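Local atomic coordinates of putative flagellar motor switch protein FliN (Thermotoga maritima, PDB entry 1O6A), a protein that is a putative flagellar motor switch protein, FliN, which probably forms part of the C-ring that controls the direction of flagellar rotation. Residues V56-N61 against V79-I84. Sequence-based numbering, arbitrary orientation. Where two conformers were deposited one is given.
Sequences VDILVN and VRITEI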
ATOM      1  N   VAL A  56      -9.206   2.288  -2.435  1.00 13.05           N
ATOM      2  CA  VAL A  56      -7.862   1.996  -1.934  1.00 13.51           C
ATOM      3  C   VAL A  56      -7.130   3.306  -1.739  1.00 12.16           C
ATOM      4  O   VAL A  56      -7.505   4.337  -2.330  1.00 13.95           O
ATOM      5  CB  VAL A  56      -7.046   1.075  -2.866  1.00 13.03           C
ATOM      6  CG1 VAL A  56      -7.751  -0.265  -2.970  1.00 22.23           C
ATOM      7  CG2 VAL A  56      -6.785   1.692  -4.207  1.00 20.48           C
ATOM      8  N   ASP A  57      -6.139   3.285  -0.885  1.00 14.75           N
ATOM      9  CA  ASP A  57      -5.387   4.493  -0.585  1.00 14.07           C
ATOM     10  C   ASP A  57      -4.126   4.644  -1.436  1.00 14.85           C
ATOM     11  O   ASP A  57      -3.421   3.669  -1.686  1.00 16.33           O
ATOM     12  CB  ASP A  57      -4.971   4.495   0.872  1.00 15.08           C
ATOM     13  CG  ASP A  57      -6.173   4.315   1.794  1.00 25.81           C
ATOM     14  OD1 ASP A  57      -7.110   5.131   1.656  1.00 17.67           O
ATOM     15  OD2 ASP A  57      -6.322   3.328   2.548  1.00 22.25           O
ATOM     16  N   ILE A  58      -3.813   5.890  -1.798  1.00 14.62           N
ATOM     17  CA  ILE A  58      -2.663   6.165  -2.646  1.00 12.15           C
ATOM     18  C   ILE A  58      -1.774   7.137  -1.921  1.00 12.31           C
ATOM     19  O   ILE A  58      -2.205   8.240  -1.622  1.00 13.15           O
ATOM     20  CB  ILE A  58      -3.117   6.803  -3.970  1.00 12.93           C
ATOM     21  CG1 ILE A  58      -4.091   5.874  -4.705  1.00 15.38           C
ATOM     22  CG2 ILE A  58      -1.922   7.143  -4.842  1.00 15.02           C
ATOM     23  CD1 ILE A  58      -4.917   6.596  -5.704  1.00 20.28           C
ATOM     24  N   LEU A  59      -0.577   6.678  -1.562  1.00 12.11           N
ATOM     25  CA  LEU A  59       0.367   7.461  -0.765  1.00 14.66           C
ATOM     26  C   LEU A  59       1.567   7.835  -1.629  1.00 15.39           C
ATOM     27  O   LEU A  59       2.039   7.028  -2.439  1.00 17.69           O
ATOM     28  CB  LEU A  59       0.843   6.667   0.442  1.00 14.53           C
ATOM     29  CG  LEU A  59      -0.261   6.415   1.480  1.00 19.68           C
ATOM     30  CD1 LEU A  59      -1.095   5.204   1.107  1.00 23.27           C
ATOM     31  CD2 LEU A  59       0.337   6.287   2.860  1.00 25.14           C
ATOM     32  N   VAL A  60       2.080   9.034  -1.405  1.00 15.69           N
ATOM     33  CA  VAL A  60       3.248   9.502  -2.111  1.00 14.31           C
ATOM     34  C   VAL A  60       4.237   9.876  -1.034  1.00 16.19           C
ATOM     35  O   VAL A  60       3.909  10.658  -0.146  1.00 16.43           O
ATOM     36  CB  VAL A  60       2.918  10.646  -3.087  1.00 16.91           C
ATOM     37  CG1 VAL A  60       4.203  11.112  -3.802  1.00 21.79           C
ATOM     38  CG2 VAL A  60       1.933  10.183  -4.119  1.00 18.90           C
ATOM     39  N   ASN A  61       5.428   9.259  -1.070  1.00 15.88           N
ATOM     40  CA  ASN A  61       6.381   9.344   0.026  1.00 19.96           C
ATOM     41  C   ASN A  61       5.694   9.266   1.388  1.00 19.11           C
ATOM     42  O   ASN A  61       5.972  10.059   2.279  1.00 19.11           O
ATOM     43  CB  ASN A  61       7.218  10.627  -0.084  1.00 19.96           C
ATOM     44  CG  ASN A  61       8.142  10.636  -1.272  1.00 26.66           C
ATOM     45  OD1 ASN A  61       8.272   9.662  -2.003  1.00 25.33           O
ATOM     46  ND2 ASN A  61       8.811  11.765  -1.470  1.00 25.47           N
ATOM     47  N   VAL A  79      -4.391   1.719 -10.520  1.00 17.50           N
ATOM     48  CA  VAL A  79      -5.452   2.390  -9.781  0.60 15.96           C
ATOM     49  C   VAL A  79      -5.939   3.592 -10.611  1.00 15.31           C
ATOM     50  O   VAL A  79      -5.134   4.311 -11.225  1.00 16.50           O
ATOM     51  CB  VAL A  79      -4.961   2.720  -8.312  0.60 17.02           C
ATOM     52  CG1 VAL A  79      -3.832   3.762  -8.293  0.60 16.49           C
ATOM     53  CG2 VAL A  79      -6.112   3.145  -7.410  0.60 20.11           C
ATOM     54  N   ARG A  80      -7.256   3.776 -10.677  1.00 13.81           N
ATOM     55  CA  ARG A  80      -7.856   4.951 -11.268  1.00 14.55           C
ATOM     56  C   ARG A  80      -8.221   5.851 -10.106  1.00 15.58           C
ATOM     57  O   ARG A  80      -8.914   5.416  -9.166  1.00 17.46           O
ATOM     58  CB  ARG A  80      -9.107   4.574 -12.039  1.00 14.62           C
ATOM     59  CG  ARG A  80      -9.784   5.784 -12.708  1.00 20.53           C
ATOM     60  CD  ARG A  80     -11.087   5.408 -13.302  1.00 23.76           C
ATOM     61  NE  ARG A  80     -10.882   4.501 -14.425  1.00 25.53           N
ATOM     62  CZ  ARG A  80     -11.359   3.276 -14.503  1.00 24.14           C
ATOM     63  NH1 ARG A  80     -12.101   2.756 -13.540  1.00 22.35           N
ATOM     64  NH2 ARG A  80     -11.108   2.558 -15.581  1.00 27.72           N
ATOM     65  N   ILE A  81      -7.749   7.088 -10.149  1.00 15.64           N
ATOM     66  CA  ILE A  81      -7.998   8.044  -9.071  0.50 14.87           C
ATOM     67  C   ILE A  81      -9.495   8.409  -9.030  1.00 14.51           C
ATOM     68  O   ILE A  81     -10.072   8.848 -10.037  1.00 15.27           O
ATOM     69  CB  ILE A  81      -7.103   9.296  -9.265  0.50 13.26           C
ATOM     70  CG1 ILE A  81      -5.651   8.938  -8.927  0.50 17.12           C
ATOM     71  CG2 ILE A  81      -7.584  10.478  -8.432  0.50 15.52           C
ATOM     72  CD1 ILE A  81      -4.642   9.961  -9.378  0.50 16.02           C
ATOM     73  N   THR A  82     -10.094   8.251  -7.858  1.00 14.37           N
ATOM     74  CA  THR A  82     -11.480   8.638  -7.604  1.00 14.66           C
ATOM     75  C   THR A  82     -11.601   9.824  -6.641  1.00 17.75           C
ATOM     76  O   THR A  82     -12.632  10.453  -6.584  1.00 16.03           O
ATOM     77  CB  THR A  82     -12.291   7.487  -7.079  1.00 15.55           C
ATOM     78  OG1 THR A  82     -11.743   6.982  -5.842  1.00 15.75           O
ATOM     79  CG2 THR A  82     -12.288   6.300  -8.067  1.00 19.11           C
ATOM     80  N   GLU A  83     -10.577  10.077  -5.831  1.00 13.16           N
ATOM     81  CA  GLU A  83     -10.574  11.176  -4.884  1.00 14.87           C
ATOM     82  C   GLU A  83      -9.145  11.706  -4.852  1.00 14.50           C
ATOM     83  O   GLU A  83      -8.195  10.946  -4.786  1.00 13.84           O
ATOM     84  CB  GLU A  83     -10.969  10.746  -3.464  1.00 16.31           C
ATOM     85  CG  GLU A  83     -12.375  10.185  -3.305  1.00 22.08           C
ATOM     86  CD  GLU A  83     -12.590   9.565  -1.941  1.00 32.42           C
ATOM     87  OE1 GLU A  83     -11.981  10.045  -0.954  1.00 28.08           O
ATOM     88  OE2 GLU A  83     -13.326   8.566  -1.858  1.00 28.77           O
ATOM     89  N   ILE A  84      -8.976  12.999  -4.904  1.00 14.67           N
ATOM     90  CA  ILE A  84      -7.601  13.536  -4.763  1.00 14.38           C
ATOM     91  C   ILE A  84      -7.606  14.930  -4.168  1.00 18.19           C
ATOM     92  O   ILE A  84      -8.527  15.667  -4.386  1.00 16.18           O
ATOM     93  CB  ILE A  84      -6.876  13.448  -6.113  1.00 14.09           C
ATOM     94  CG1 ILE A  84      -5.378  13.728  -5.962  1.00 17.23           C
ATOM     95  CG2 ILE A  84      -7.541  14.384  -7.166  1.00 19.39           C
ATOM     96  CD1 ILE A  84      -4.587  13.312  -7.179  1.00 19.10           C
TER
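Where Val56 and Ile58 meet Val79 and Ile81, no ring or other flat group takes part; the close contacts are between aliphatic carbons alone. Ile58 and Val79 point at each other tip to tip. The CD1 methyl of Ile58 stands 4.0 Å from both CG1 and CG2 of Val79, lying across the two branches of the valine. The extended outer torsion of Ile58 (chi2 160°) carries CD1 far enough to lie also 4.1 Å from CG1 of Ile81, so the longer branch lets one methyl reach both residues. Val56, by contrast, passes Val79 in the opposing direction, its CG2 brushing Val79 CG2 at 3.6 Å. Beta-branched valine and isoleucine suit strands and offer compact apolar surfaces. Val79 and Ile81 were each modelled in two conformers, and the distances apply to one conformer of each.

The contact packs one face of the four-stranded antiparallel sheet in the FliN C-terminal (C-ring switch regulator) region. Strands 56-60 and 76-84 are not neighbours in it: strand 63-73 lies between them and pairs through its backbone with Val56 and Ile58. The axes of 56-60 and 79-81 run almost at right angles (83°), 9.1 Å apart at closest approach, and the side chains meet across strand 63-73 without any hydrogen bond between the two segments. At Thr82 and Glu83, both facing Arg67, a classic beta bulge accompanies the corner in the chain. Strand alternation sorts the residue types: Arg80 turns away from this apolar face and forms a salt bridge with Glu69, while Asp57 does likewise with Lys50. Val79 and Arg80 also pair antiparallel with a strand of the second subunit, extending the sheet across the dimer interface, and Met40 of that subunit packs on Ile81.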